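Local coordinates for trichosurin (Trichosurus vulpecula, PDB 2RA6), which probably binds and carries small hydrophobic molecules in milk whey as a dimeric lipocalin, here holding 4-ethylphenol, at residues 35-38 with 39-42; 115-119 with 120-124; 135-138 with 139-142; 144-147 with 148-151. The protein carries 1 engineered substitution. All coordinates share one frame; numbering follows the deposited sequence.

Contact 1 (35-38 with 39-42); sequences SSDR and SLIE. With ZN (zinc ion), chain L.
Residues 37-41 fold back through two successive turns in which Leu40 N donates to Asp37 O (3.0 Å) and Ile41 N to Arg38 O. This coil belongs to the loop leaving strand 29-35 of the lipocalin barrel. Asp37 carries most of the chemistry. The chi1 of Asp37 (-171°) swings CG away from its own N, and the carboxylate faces Ser39, whose OG donates to OD1 of Asp37 at 2.7 Å from above the carboxylate plane. The other oxygen, Asp37 OD2, binds a zinc ion at 2.0 Å, which takes a further ligand from elsewhere in the structure. Upstream, Ser35 OG accepts from Asp37 N at 3.1 Å, an ST turn, and also bonds Val124 O of the neighbouring strand. OE2 of Glu42 lies over one face of the Arg38 guanidinium, toward its rim, the two planes 19° apart; Arg38 NH1 and Glu42 OE1 are 3.3 Å apart, a salt bridge by charge alone, since no N-H points at the oxygen. An alanine at Glu42 would take away that carboxylate, and the Arg38 guanidinium would probably be left without its mate and free to swing. The division of labour at Asp37, one oxygen held by the hydroxyl and, weakly, the backbone N of Ser39, the other on the metal, implies a carboxylate fixed in rotation, and the zinc would probably help keep it ionised.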
ATOM      1  N   SER B  35       3.813   3.798 -12.278  1.00 12.36           N
ATOM      2  CA  SER B  35       2.660   4.292 -11.550  1.00 12.83           C
ATOM      3  C   SER B  35       1.354   3.844 -12.151  1.00 14.03           C
ATOM      4  O   SER B  35       1.273   3.545 -13.341  1.00 13.76           O
ATOM      5  CB  SER B  35       2.674   5.820 -11.508  1.00 13.33           C
ATOM      6  OG  SER B  35       1.558   6.328 -10.782  1.00 15.82           O
ATOM      7  N   SER B  36       0.335   3.812 -11.303  1.00 13.48           N
ATOM      8  CA  SER B  36      -1.004   3.447 -11.728  1.00 14.02           C
ATOM      9  C   SER B  36      -1.549   4.584 -12.596  1.00 14.99           C
ATOM     10  O   SER B  36      -2.459   4.377 -13.400  1.00 16.87           O
ATOM     11  CB  SER B  36      -1.893   3.217 -10.499  1.00 13.20           C
ATOM     12  OG  SER B  36      -1.778   4.280  -9.575  1.00 14.64           O
ATOM     13  N   ASP B  37      -0.987   5.779 -12.431  1.00 14.55           N
ATOM     14  CA  ASP B  37      -1.384   6.945 -13.221  1.00 15.24           C
ATOM     15  C   ASP B  37      -0.114   7.507 -13.851  1.00 15.87           C
ATOM     16  O   ASP B  37       0.670   8.189 -13.184  1.00 14.46           O
ATOM     17  CB  ASP B  37      -2.032   8.009 -12.333  1.00 16.40           C
ATOM     18  CG  ASP B  37      -2.657   9.140 -13.140  1.00 18.15           C
ATOM     19  OD1 ASP B  37      -2.068   9.540 -14.161  1.00 19.95           O
ATOM     20  OD2 ASP B  37      -3.733   9.624 -12.735  1.00 19.16           O
ATOM     21  N   ARG B  38       0.087   7.228 -15.135  1.00 16.40           N
ATOM     22  CA  ARG B  38       1.290   7.678 -15.826  1.00 18.76           C
ATOM     23  C   ARG B  38       1.544   9.178 -15.779  1.00 18.42           C
ATOM     24  O   ARG B  38       2.696   9.606 -15.777  1.00 17.03           O
ATOM     25  CB  ARG B  38       1.286   7.203 -17.285  1.00 20.36           C
ATOM     26  CG  ARG B  38       2.620   7.435 -17.987  1.00 25.17           C
ATOM     27  CD  ARG B  38       2.892   6.388 -19.056  1.00 30.72           C
ATOM     28  NE  ARG B  38       1.954   6.448 -20.171  1.00 34.61           N
ATOM     29  CZ  ARG B  38       2.056   7.290 -21.194  1.00 37.33           C
ATOM     30  NH1 ARG B  38       3.062   8.151 -21.250  1.00 38.85           N
ATOM     31  NH2 ARG B  38       1.151   7.266 -22.166  1.00 38.20           N
ATOM     32  N   SER B  39       0.485   9.984 -15.739  1.00 18.36           N
ATOM     33  CA  SER B  39       0.671  11.431 -15.702  1.00 18.81           C
ATOM     34  C   SER B  39       1.468  11.849 -14.471  1.00 18.45           C
ATOM     35  O   SER B  39       2.144  12.874 -14.478  1.00 19.12           O
ATOM     36  CB  SER B  39      -0.680  12.160 -15.715  1.00 21.55           C
ATOM     37  OG  SER B  39      -1.308  12.120 -14.447  1.00 27.11           O
ATOM     38  N   LEU B  40       1.401  11.044 -13.415  1.00 15.94           N
ATOM     39  CA  LEU B  40       2.121  11.355 -12.186  1.00 16.34           C
ATOM     40  C   LEU B  40       3.633  11.302 -12.344  1.00 15.85           C
ATOM     41  O   LEU B  40       4.353  11.990 -11.620  1.00 15.06           O
ATOM     42  CB  LEU B  40       1.720  10.390 -11.073  1.00 16.48           C
ATOM     43  CG  LEU B  40       0.279  10.481 -10.569  1.00 16.26           C
ATOM     44  CD1 LEU B  40       0.054   9.404  -9.517  1.00 17.23           C
ATOM     45  CD2 LEU B  40       0.024  11.867  -9.987  1.00 18.87           C
ATOM     46  N   ILE B  41       4.113  10.485 -13.278  1.00 15.40           N
ATOM     47  CA  ILE B  41       5.552  10.355 -13.480  1.00 15.04           C
ATOM     48  C   ILE B  41       6.066  10.863 -14.822  1.00 17.46           C
ATOM     49  O   ILE B  41       7.251  10.744 -15.119  1.00 16.94           O
ATOM     50  CB  ILE B  41       6.016   8.892 -13.272  1.00 15.20           C
ATOM     51  CG1 ILE B  41       5.198   7.934 -14.145  1.00 15.04           C
ATOM     52  CG2 ILE B  41       5.875   8.520 -11.798  1.00 14.62           C
ATOM     53  CD1 ILE B  41       5.700   6.486 -14.105  1.00 13.12           C
ATOM     54  N   GLU B  42       5.172  11.430 -15.626  1.00 19.88           N
ATOM     55  CA  GLU B  42       5.555  11.992 -16.917  1.00 22.93           C
ATOM     56  C   GLU B  42       6.016  13.420 -16.660  1.00 23.84           C
ATOM     57  O   GLU B  42       5.975  13.897 -15.526  1.00 23.16           O
ATOM     58  CB  GLU B  42       4.364  12.017 -17.879  1.00 25.44           C
ATOM     59  CG  GLU B  42       3.877  10.652 -18.335  1.00 30.69           C
ATOM     60  CD  GLU B  42       2.702  10.749 -19.298  1.00 34.51           C
ATOM     61  OE1 GLU B  42       2.866  11.346 -20.382  1.00 38.23           O
ATOM     62  OE2 GLU B  42       1.613  10.231 -18.971  1.00 36.93           O
TER
HETATM   63 ZN    ZN L 802      -4.587  11.224 -13.569  1.00 25.89          ZN

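Contact 2 (115-119 with 120-124); sequences YNYHD and GKVNV
Strands 115-118 and 121-124 run antiparallel as the arms of a beta hairpin, their axes 4.7 Å apart at closest approach and 152° between directions, closed by a type I' turn from His118 to Lys121. Asn116 and Asn123 form one hydrogen-bonded pair, with Asn116 N to Asn123 O at 2.8 Å, and His118 with Lys121 forms the next. Gly120 turns the corner with phi 77°, where a CB would collide with Asp119 O. On one face the side chains of Asn116 and Asn123 are joined by a water that donates to Asn116 OD1 (2.7 Å) and accepts from Asn123 ND2 (2.7 Å). Asn116 ND2 also bonds Asn97 and Tyr94 O, and Asn123 OD1 bonds Ser36. On the other face, chi1 of Val122 (-174°) puts CG1 anti to N and CG2 beside it, both branches against the Tyr117 ring, with CG2 of Val122 meeting CD1 of Tyr117 at the ring's edge at 3.8 Å. Tyr115 and Val124 also lie side by side, CE1 of Tyr115 3.9 Å from CG2 of Val124. Tyr117 OH bonds Asp98 of its own chain and Tyr115 OH of the second subunit, Tyr115 OH bonds Tyr117 OH there, and the Tyr115 rings of the two subunits stack. The hairpin therefore has two chemistries, a polar face with the water-bridged asparagines and an aromatic and aliphatic face that contributes to the dimer interface.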
ATOM      1  N   TYR B 115       2.108   4.762  -1.657  1.00 14.12           N
ATOM      2  CA  TYR B 115       0.666   4.652  -1.772  1.00 14.81           C
ATOM      3  C   TYR B 115       0.253   6.085  -1.476  1.00 15.21           C
ATOM      4  O   TYR B 115       0.273   6.530  -0.325  1.00 15.06           O
ATOM      5  CB  TYR B 115       0.105   3.673  -0.741  1.00 17.77           C
ATOM      6  CG  TYR B 115       0.406   2.236  -1.103  1.00 17.72           C
ATOM      7  CD1 TYR B 115      -0.179   1.650  -2.230  1.00 21.05           C
ATOM      8  CD2 TYR B 115       1.311   1.480  -0.361  1.00 18.45           C
ATOM      9  CE1 TYR B 115       0.133   0.349  -2.608  1.00 19.92           C
ATOM     10  CE2 TYR B 115       1.631   0.173  -0.734  1.00 20.63           C
ATOM     11  CZ  TYR B 115       1.037  -0.379  -1.859  1.00 19.40           C
ATOM     12  OH  TYR B 115       1.348  -1.664  -2.243  1.00 22.65           O
ATOM     13  N   ASN B 116      -0.084   6.803  -2.539  1.00 15.41           N
ATOM     14  CA  ASN B 116      -0.461   8.207  -2.457  1.00 15.11           C
ATOM     15  C   ASN B 116      -1.962   8.415  -2.348  1.00 15.33           C
ATOM     16  O   ASN B 116      -2.737   7.821  -3.093  1.00 16.61           O
ATOM     17  CB  ASN B 116       0.090   8.945  -3.688  1.00 15.43           C
ATOM     18  CG  ASN B 116      -0.415  10.376  -3.796  1.00 15.65           C
ATOM     19  OD1 ASN B 116      -1.298  10.672  -4.606  1.00 17.33           O
ATOM     20  ND2 ASN B 116       0.136  11.269  -2.975  1.00 15.17           N
ATOM     21  N   TYR B 117      -2.358   9.259  -1.400  1.00 13.83           N
ATOM     22  CA  TYR B 117      -3.762   9.584  -1.179  1.00 14.78           C
ATOM     23  C   TYR B 117      -3.892  11.059  -1.532  1.00 15.56           C
ATOM     24  O   TYR B 117      -3.392  11.927  -0.811  1.00 16.68           O
ATOM     25  CB  TYR B 117      -4.124   9.347   0.288  1.00 15.78           C
ATOM     26  CG  TYR B 117      -3.689   7.988   0.792  1.00 17.56           C
ATOM     27  CD1 TYR B 117      -4.258   6.821   0.284  1.00 20.70           C
ATOM     28  CD2 TYR B 117      -2.693   7.868   1.760  1.00 17.65           C
ATOM     29  CE1 TYR B 117      -3.843   5.569   0.728  1.00 21.33           C
ATOM     30  CE2 TYR B 117      -2.270   6.614   2.211  1.00 19.79           C
ATOM     31  CZ  TYR B 117      -2.854   5.473   1.686  1.00 20.81           C
ATOM     32  OH  TYR B 117      -2.455   4.232   2.120  1.00 24.89           O
ATOM     33  N   HIS B 118      -4.546  11.328  -2.657  1.00 14.91           N
ATOM     34  CA  HIS B 118      -4.735  12.687  -3.148  1.00 17.24           C
ATOM     35  C   HIS B 118      -6.207  12.924  -3.461  1.00 17.10           C
ATOM     36  O   HIS B 118      -6.782  12.242  -4.305  1.00 18.16           O
ATOM     37  CB  HIS B 118      -3.913  12.898  -4.421  1.00 17.30           C
ATOM     38  CG  HIS B 118      -3.852  14.326  -4.868  1.00 19.10           C
ATOM     39  ND1 HIS B 118      -3.075  15.265  -4.232  1.00 21.64           N
ATOM     40  CD2 HIS B 118      -4.493  14.977  -5.867  1.00 20.65           C
ATOM     41  CE1 HIS B 118      -3.236  16.440  -4.819  1.00 21.48           C
ATOM     42  NE2 HIS B 118      -4.092  16.291  -5.813  1.00 20.04           N
ATOM     43  N   ASP B 119      -6.802  13.896  -2.780  1.00 18.05           N
ATOM     44  CA  ASP B 119      -8.210  14.229  -2.975  1.00 20.50           C
ATOM     45  C   ASP B 119      -9.101  12.990  -2.908  1.00 20.24           C
ATOM     46  O   ASP B 119     -10.004  12.813  -3.728  1.00 21.16           O
ATOM     47  CB  ASP B 119      -8.421  14.943  -4.318  1.00 23.34           C
ATOM     48  CG  ASP B 119      -7.661  16.253  -4.414  1.00 26.42           C
ATOM     49  OD1 ASP B 119      -7.476  16.918  -3.371  1.00 30.10           O
ATOM     50  OD2 ASP B 119      -7.260  16.626  -5.537  1.00 28.99           O
ATOM     51  N   GLY B 120      -8.829  12.130  -1.931  1.00 18.86           N
ATOM     52  CA  GLY B 120      -9.623  10.924  -1.750  1.00 18.51           C
ATOM     53  C   GLY B 120      -9.355   9.789  -2.721  1.00 18.23           C
ATOM     54  O   GLY B 120     -10.019   8.750  -2.660  1.00 19.12           O
ATOM     55  N   LYS B 121      -8.391   9.977  -3.616  1.00 18.04           N
ATOM     56  CA  LYS B 121      -8.054   8.949  -4.594  1.00 18.15           C
ATOM     57  C   LYS B 121      -6.716   8.313  -4.252  1.00 17.86           C
ATOM     58  O   LYS B 121      -5.795   8.994  -3.799  1.00 18.89           O
ATOM     59  CB  LYS B 121      -7.976   9.538  -6.005  1.00 20.43           C
ATOM     60  CG  LYS B 121      -7.712   8.485  -7.072  1.00 23.28           C
ATOM     61  CD  LYS B 121      -7.616   9.089  -8.462  1.00 25.54           C
ATOM     62  CE  LYS B 121      -7.304   8.017  -9.494  1.00 26.54           C
ATOM     63  NZ  LYS B 121      -7.170   8.578 -10.869  1.00 29.64           N
ATOM     64  N   VAL B 122      -6.614   7.010  -4.473  1.00 15.29           N
ATOM     65  CA  VAL B 122      -5.379   6.296  -4.190  1.00 13.86           C
ATOM     66  C   VAL B 122      -4.625   5.964  -5.466  1.00 13.45           C
ATOM     67  O   VAL B 122      -5.214   5.542  -6.469  1.00 14.34           O
ATOM     68  CB  VAL B 122      -5.645   4.961  -3.461  1.00 12.63           C
ATOM     69  CG1 VAL B 122      -4.327   4.323  -3.061  1.00 15.06           C
ATOM     70  CG2 VAL B 122      -6.531   5.184  -2.254  1.00 16.15           C
ATOM     71  N   ASN B 123      -3.316   6.175  -5.435  1.00 14.01           N
ATOM     72  CA  ASN B 123      -2.479   5.823  -6.568  1.00 15.24           C
ATOM     73  C   ASN B 123      -1.231   5.180  -6.038  1.00 14.03           C
ATOM     74  O   ASN B 123      -0.854   5.385  -4.888  1.00 14.22           O
ATOM     75  CB  ASN B 123      -2.106   7.040  -7.405  1.00 19.78           C
ATOM     76  CG  ASN B 123      -3.109   7.298  -8.511  1.00 21.22           C
ATOM     77  OD1 ASN B 123      -3.304   6.471  -9.418  1.00 24.14           O
ATOM     78  ND2 ASN B 123      -3.751   8.438  -8.445  1.00 17.87           N
ATOM     79  N   VAL B 124      -0.605   4.367  -6.869  1.00 13.26           N
ATOM     80  CA  VAL B 124       0.623   3.731  -6.456  1.00 12.24           C
ATOM     81  C   VAL B 124       1.731   4.221  -7.371  1.00 14.46           C
ATOM     82  O   VAL B 124       1.568   4.316  -8.590  1.00 13.86           O
ATOM     83  CB  VAL B 124       0.519   2.189  -6.521  1.00 13.25           C
ATOM     84  CG1 VAL B 124       0.294   1.729  -7.953  1.00 15.66           C
ATOM     85  CG2 VAL B 124       1.788   1.563  -5.952  1.00 15.70           C
TER
HETATM   86  O   HOH W   1      -3.301   9.718  -6.165  1.00 24.47           O

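Contact 3 (135-138 with 139-142); sequences LSNE and IKKR
Two torsions bring the key groups onto the first turn of helix 137-148: Ser136 chi1 of 79° sets OG between its backbone N and carbonyl carbon, facing Ile139 N, while a bend at chi3 of Lys140 (-67°) folds its end back beside Leu135 O. Ser136 is thus the N-cap, its OG accepting from Ile139 N at 3.0 Å in a nearly straight bond (165°). The same oxygen sits 3.2 Å from CG1 of Ile139. Behind the cap the regular helical bonds begin, with Lys140 N to Ser136 O at 3.0 Å. Lys140 lies alongside the incoming chain: its CG is 4.1 Å from CB of Leu135 and its CE 3.4 Å from Leu135 O, with a water taking a weak bond from Lys140 NZ and donating to Leu135 O. That ammonium is also held by Asn134 OD1 and by a salt bridge to Asp159. Leu135 CD1 approaches CG2 of Ile139 at 4.2 Å, and both side chains rest on Tyr109 of the barrel wall. A methionine replacing Lys140 has no ammonium, and Asp159 would probably be left without its countercharge and the water would probably lose a weak donor. The start of the helix is therefore held by polar means, a hydroxyl on a backbone N-H and a buried lysine tied to an acid, while its apolar side meets the barrel.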
ATOM      1  N   LEU B 135      20.774   0.023 -13.677  1.00 13.41           N
ATOM      2  CA  LEU B 135      20.762  -1.203 -12.880  1.00 12.95           C
ATOM      3  C   LEU B 135      20.741  -2.418 -13.802  1.00 13.32           C
ATOM      4  O   LEU B 135      20.378  -2.304 -14.969  1.00 12.79           O
ATOM      5  CB  LEU B 135      19.532  -1.247 -11.965  1.00 13.99           C
ATOM      6  CG  LEU B 135      19.613  -0.420 -10.678  1.00 13.49           C
ATOM      7  CD1 LEU B 135      18.243  -0.342 -10.032  1.00 15.28           C
ATOM      8  CD2 LEU B 135      20.622  -1.046  -9.727  1.00 14.70           C
ATOM      9  N   SER B 136      21.113  -3.574 -13.264  1.00 14.22           N
ATOM     10  CA  SER B 136      21.142  -4.804 -14.047  1.00 14.38           C
ATOM     11  C   SER B 136      19.790  -5.081 -14.676  1.00 14.67           C
ATOM     12  O   SER B 136      18.748  -4.747 -14.106  1.00 14.10           O
ATOM     13  CB  SER B 136      21.528  -5.996 -13.172  1.00 18.65           C
ATOM     14  OG  SER B 136      20.430  -6.457 -12.413  1.00 20.35           O
ATOM     15  N   ASN B 137      19.816  -5.692 -15.855  1.00 13.65           N
ATOM     16  CA  ASN B 137      18.597  -6.041 -16.567  1.00 14.77           C
ATOM     17  C   ASN B 137      17.753  -6.972 -15.707  1.00 16.13           C
ATOM     18  O   ASN B 137      16.524  -6.900 -15.728  1.00 17.24           O
ATOM     19  CB  ASN B 137      18.952  -6.712 -17.900  1.00 16.03           C
ATOM     20  CG  ASN B 137      19.517  -5.729 -18.916  1.00 16.45           C
ATOM     21  OD1 ASN B 137      20.409  -6.069 -19.702  1.00 18.62           O
ATOM     22  ND2 ASN B 137      18.988  -4.511 -18.919  1.00 16.05           N
ATOM     23  N   GLU B 138      18.415  -7.836 -14.938  1.00 16.33           N
ATOM     24  CA  GLU B 138      17.716  -8.775 -14.066  1.00 18.90           C
ATOM     25  C   GLU B 138      16.875  -8.026 -13.038  1.00 17.71           C
ATOM     26  O   GLU B 138      15.689  -8.314 -12.867  1.00 17.41           O
ATOM     27  CB  GLU B 138      18.720  -9.679 -13.341  1.00 21.55           C
ATOM     28  CG  GLU B 138      18.080 -10.758 -12.473  1.00 27.30           C
ATOM     29  CD  GLU B 138      19.089 -11.482 -11.600  1.00 30.91           C
ATOM     30  OE1 GLU B 138      18.704 -12.466 -10.935  1.00 32.89           O
ATOM     31  OE2 GLU B 138      20.265 -11.064 -11.573  1.00 34.29           O
ATOM     32  N   ILE B 139      17.495  -7.064 -12.356  1.00 16.39           N
ATOM     33  CA  ILE B 139      16.797  -6.282 -11.339  1.00 16.11           C
ATOM     34  C   ILE B 139      15.658  -5.478 -11.952  1.00 15.51           C
ATOM     35  O   ILE B 139      14.547  -5.456 -11.410  1.00 14.59           O
ATOM     36  CB  ILE B 139      17.769  -5.330 -10.606  1.00 16.99           C
ATOM     37  CG1 ILE B 139      18.739  -6.153  -9.752  1.00 19.39           C
ATOM     38  CG2 ILE B 139      16.995  -4.357  -9.715  1.00 19.17           C
ATOM     39  CD1 ILE B 139      19.830  -5.329  -9.098  1.00 20.67           C
ATOM     40  N   LYS B 140      15.919  -4.828 -13.080  1.00 14.50           N
ATOM     41  CA  LYS B 140      14.874  -4.038 -13.723  1.00 14.53           C
ATOM     42  C   LYS B 140      13.725  -4.918 -14.209  1.00 15.90           C
ATOM     43  O   LYS B 140      12.556  -4.547 -14.075  1.00 15.70           O
ATOM     44  CB  LYS B 140      15.450  -3.205 -14.878  1.00 15.56           C
ATOM     45  CG  LYS B 140      16.402  -2.121 -14.394  1.00 13.56           C
ATOM     46  CD  LYS B 140      16.694  -1.056 -15.450  1.00 18.45           C
ATOM     47  CE  LYS B 140      17.470  -1.603 -16.624  1.00 21.12           C
ATOM     48  NZ  LYS B 140      17.862  -0.492 -17.541  1.00 19.08           N
ATOM     49  N   LYS B 141      14.058  -6.089 -14.747  1.00 15.84           N
ATOM     50  CA  LYS B 141      13.045  -7.020 -15.243  1.00 16.46           C
ATOM     51  C   LYS B 141      12.098  -7.459 -14.134  1.00 16.41           C
ATOM     52  O   LYS B 141      10.879  -7.488 -14.319  1.00 16.52           O
ATOM     53  CB  LYS B 141      13.711  -8.255 -15.859  1.00 18.95           C
ATOM     54  CG  LYS B 141      12.725  -9.276 -16.415  1.00 21.30           C
ATOM     55  CD  LYS B 141      13.443 -10.525 -16.910  1.00 25.58           C
ATOM     56  CE  LYS B 141      12.465 -11.533 -17.488  1.00 27.02           C
ATOM     57  NZ  LYS B 141      11.781 -10.993 -18.694  1.00 28.97           N
ATOM     58  N   ARG B 142      12.661  -7.808 -12.984  1.00 15.16           N
ATOM     59  CA  ARG B 142      11.855  -8.253 -11.850  1.00 16.83           C
ATOM     60  C   ARG B 142      10.946  -7.123 -11.359  1.00 16.01           C
ATOM     61  O   ARG B 142       9.762  -7.340 -11.099  1.00 15.95           O
ATOM     62  CB  ARG B 142      12.773  -8.738 -10.726  1.00 20.12           C
ATOM     63  CG  ARG B 142      12.051  -9.316  -9.519  1.00 25.42           C
ATOM     64  CD  ARG B 142      13.051  -9.827  -8.485  1.00 29.88           C
ATOM     65  NE  ARG B 142      14.015  -8.794  -8.111  1.00 34.18           N
ATOM     66  CZ  ARG B 142      14.981  -8.953  -7.211  1.00 35.88           C
ATOM     67  NH1 ARG B 142      15.125 -10.110  -6.579  1.00 37.79           N
ATOM     68  NH2 ARG B 142      15.809  -7.952  -6.945  1.00 35.28           N
TER
HETATM   69  O   HOH W   2      20.301  -2.273 -17.766  1.00 25.70           O

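Contact 4 (144-147 with 148-151); sequences EEDF and MNRG
Arg150 folds back onto Asp146 where the long helix of the lipocalin fold, which lies against the outside of the barrel, ends in a type I beta turn from Met148 to Gly151. Arg150 NH1 donates to Asp146 O at 2.7 Å; the nitrogen stands above the carbonyl plane, the bond is bent (132°), and the oxygen meets the guanidinium at its edge, near its plane. The chain is extended from CG to NE, passing its CG 3.6 Å from Asp146 O, and the turn at chi4 (59°) sets NH1 toward that oxygen, so the carbonyl is covered by aliphatic carbon as well as gripped by the charged tip. Beside it Arg150 N donates to Phe147 O at 3.1 Å, the bond that tightens the helix into the turn, while Met148 N to Glu144 O and Asn149 N to Glu145 O (2.8 Å) continue the i to i+4 bonds. Along the helix side Met148 bends at chi3, and its CE comes to 3.3 Å from Glu144 O and 4.0 Å from CB of Glu144. Further out, Phe147 stacks on Phe152 and, with Glu144 and Met148, packs on Ile157 of the following strand. The arginine has a second task: its NE makes a salt bridge to Asp98 of the second subunit, so the group that covers a helix-end carbonyl is held by partners in both subunits. The turn closes at Gly151, whose backbone takes a positive phi of 106° as its N donates to Met148 O at 2.9 Å.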
ATOM      1  N   GLU B 144       9.868  -4.492 -13.042  1.00 15.13           N
ATOM      2  CA  GLU B 144       8.852  -4.244 -14.060  1.00 16.11           C
ATOM      3  C   GLU B 144       7.779  -5.327 -14.119  1.00 16.92           C
ATOM      4  O   GLU B 144       6.593  -5.019 -14.251  1.00 17.00           O
ATOM      5  CB  GLU B 144       9.538  -4.062 -15.417  1.00 17.35           C
ATOM      6  CG  GLU B 144      10.193  -2.688 -15.534  1.00 21.24           C
ATOM      7  CD  GLU B 144      11.269  -2.611 -16.594  1.00 23.98           C
ATOM      8  OE1 GLU B 144      11.143  -3.298 -17.629  1.00 26.34           O
ATOM      9  OE2 GLU B 144      12.239  -1.843 -16.394  1.00 25.17           O
ATOM     10  N   GLU B 145       8.182  -6.589 -14.004  1.00 18.03           N
ATOM     11  CA  GLU B 145       7.222  -7.683 -14.039  1.00 19.17           C
ATOM     12  C   GLU B 145       6.343  -7.665 -12.794  1.00 19.51           C
ATOM     13  O   GLU B 145       5.145  -7.943 -12.871  1.00 18.74           O
ATOM     14  CB  GLU B 145       7.940  -9.030 -14.152  1.00 22.47           C
ATOM     15  CG  GLU B 145       8.759  -9.169 -15.420  1.00 26.94           C
ATOM     16  CD  GLU B 145       9.317 -10.564 -15.599  1.00 30.36           C
ATOM     17  OE1 GLU B 145       9.821 -11.134 -14.608  1.00 34.70           O
ATOM     18  OE2 GLU B 145       9.261 -11.082 -16.733  1.00 34.23           O
ATOM     19  N   ASP B 146       6.926  -7.335 -11.645  1.00 18.14           N
ATOM     20  CA  ASP B 146       6.136  -7.288 -10.418  1.00 20.02           C
ATOM     21  C   ASP B 146       5.064  -6.220 -10.541  1.00 18.90           C
ATOM     22  O   ASP B 146       3.951  -6.383 -10.037  1.00 18.57           O
ATOM     23  CB  ASP B 146       7.014  -6.993  -9.203  1.00 23.74           C
ATOM     24  CG  ASP B 146       7.867  -8.176  -8.806  1.00 27.68           C
ATOM     25  OD1 ASP B 146       7.463  -9.322  -9.103  1.00 32.38           O
ATOM     26  OD2 ASP B 146       8.925  -7.963  -8.187  1.00 32.61           O
ATOM     27  N   PHE B 147       5.404  -5.127 -11.213  1.00 17.98           N
ATOM     28  CA  PHE B 147       4.454  -4.045 -11.414  1.00 19.67           C
ATOM     29  C   PHE B 147       3.338  -4.503 -12.352  1.00 19.96           C
ATOM     30  O   PHE B 147       2.154  -4.374 -12.034  1.00 19.21           O
ATOM     31  CB  PHE B 147       5.165  -2.824 -12.004  1.00 19.56           C
ATOM     32  CG  PHE B 147       4.253  -1.656 -12.253  1.00 21.99           C
ATOM     33  CD1 PHE B 147       3.705  -0.943 -11.193  1.00 23.90           C
ATOM     34  CD2 PHE B 147       3.937  -1.275 -13.551  1.00 24.35           C
ATOM     35  CE1 PHE B 147       2.850   0.139 -11.424  1.00 25.77           C
ATOM     36  CE2 PHE B 147       3.086  -0.198 -13.795  1.00 25.50           C
ATOM     37  CZ  PHE B 147       2.543   0.508 -12.727  1.00 24.44           C
ATOM     38  N   MET B 148       3.713  -5.054 -13.503  1.00 19.52           N
ATOM     39  CA  MET B 148       2.721  -5.511 -14.468  1.00 21.11           C
ATOM     40  C   MET B 148       1.859  -6.660 -13.953  1.00 20.90           C
ATOM     41  O   MET B 148       0.689  -6.773 -14.324  1.00 21.97           O
ATOM     42  CB  MET B 148       3.406  -5.907 -15.779  1.00 21.69           C
ATOM     43  CG  MET B 148       4.013  -4.718 -16.508  1.00 23.80           C
ATOM     44  SD  MET B 148       4.808  -5.145 -18.070  1.00 28.27           S
ATOM     45  CE  MET B 148       6.481  -5.479 -17.514  1.00 27.22           C
ATOM     46  N   ASN B 149       2.426  -7.501 -13.093  1.00 21.80           N
ATOM     47  CA  ASN B 149       1.685  -8.633 -12.545  1.00 22.02           C
ATOM     48  C   ASN B 149       0.519  -8.202 -11.675  1.00 22.57           C
ATOM     49  O   ASN B 149      -0.392  -8.990 -11.405  1.00 24.04           O
ATOM     50  CB  ASN B 149       2.606  -9.541 -11.730  1.00 23.45           C
ATOM     51  CG  ASN B 149       3.525 -10.357 -12.601  1.00 26.20           C
ATOM     52  OD1 ASN B 149       3.244 -10.573 -13.778  1.00 27.76           O
ATOM     53  ND2 ASN B 149       4.622 -10.830 -12.029  1.00 28.08           N
ATOM     54  N   ARG B 150       0.546  -6.954 -11.231  1.00 22.35           N
ATOM     55  CA  ARG B 150      -0.528  -6.445 -10.398  1.00 23.23           C
ATOM     56  C   ARG B 150      -1.672  -5.899 -11.236  1.00 24.33           C
ATOM     57  O   ARG B 150      -2.679  -5.434 -10.701  1.00 25.55           O
ATOM     58  CB  ARG B 150       0.022  -5.398  -9.432  1.00 23.59           C
ATOM     59  CG  ARG B 150       0.808  -6.050  -8.301  1.00 25.00           C
ATOM     60  CD  ARG B 150       1.534  -5.050  -7.435  1.00 27.59           C
ATOM     61  NE  ARG B 150       2.119  -5.684  -6.255  1.00 29.77           N
ATOM     62  CZ  ARG B 150       3.015  -6.669  -6.288  1.00 31.92           C
ATOM     63  NH1 ARG B 150       3.444  -7.150  -7.448  1.00 32.83           N
ATOM     64  NH2 ARG B 150       3.483  -7.176  -5.154  1.00 33.56           N
ATOM     65  N   GLY B 151      -1.517  -5.970 -12.556  1.00 23.39           N
ATOM     66  CA  GLY B 151      -2.570  -5.516 -13.446  1.00 23.47           C
ATOM     67  C   GLY B 151      -2.339  -4.202 -14.161  1.00 23.52           C
ATOM     68  O   GLY B 151      -3.295  -3.530 -14.548  1.00 26.80           O
TER

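Followed from the N terminus, the four contacts come in series, none nesting within or crossing another, and each is local to an unbroken run of chain. Contact 1 curls the loop after strand 29-35; contact 2 closes the hairpin of strands 109-118 and 121-130; contacts 3 and 4 begin and end helix 137-148, their segments separated by a single residue. Ser36 OG of contact 1 lies 2.7 Å from Asn123 OD1 of contact 2, tying the loop to the hairpin, and Phe147 CZ of contact 4 packs 3.3 Å from Ser35 O. Contact 3, at the far end of the helix, lies about 12 Å from contact 1 between nearest atoms. Contacts 1, 2 and 4 all touch the second subunit.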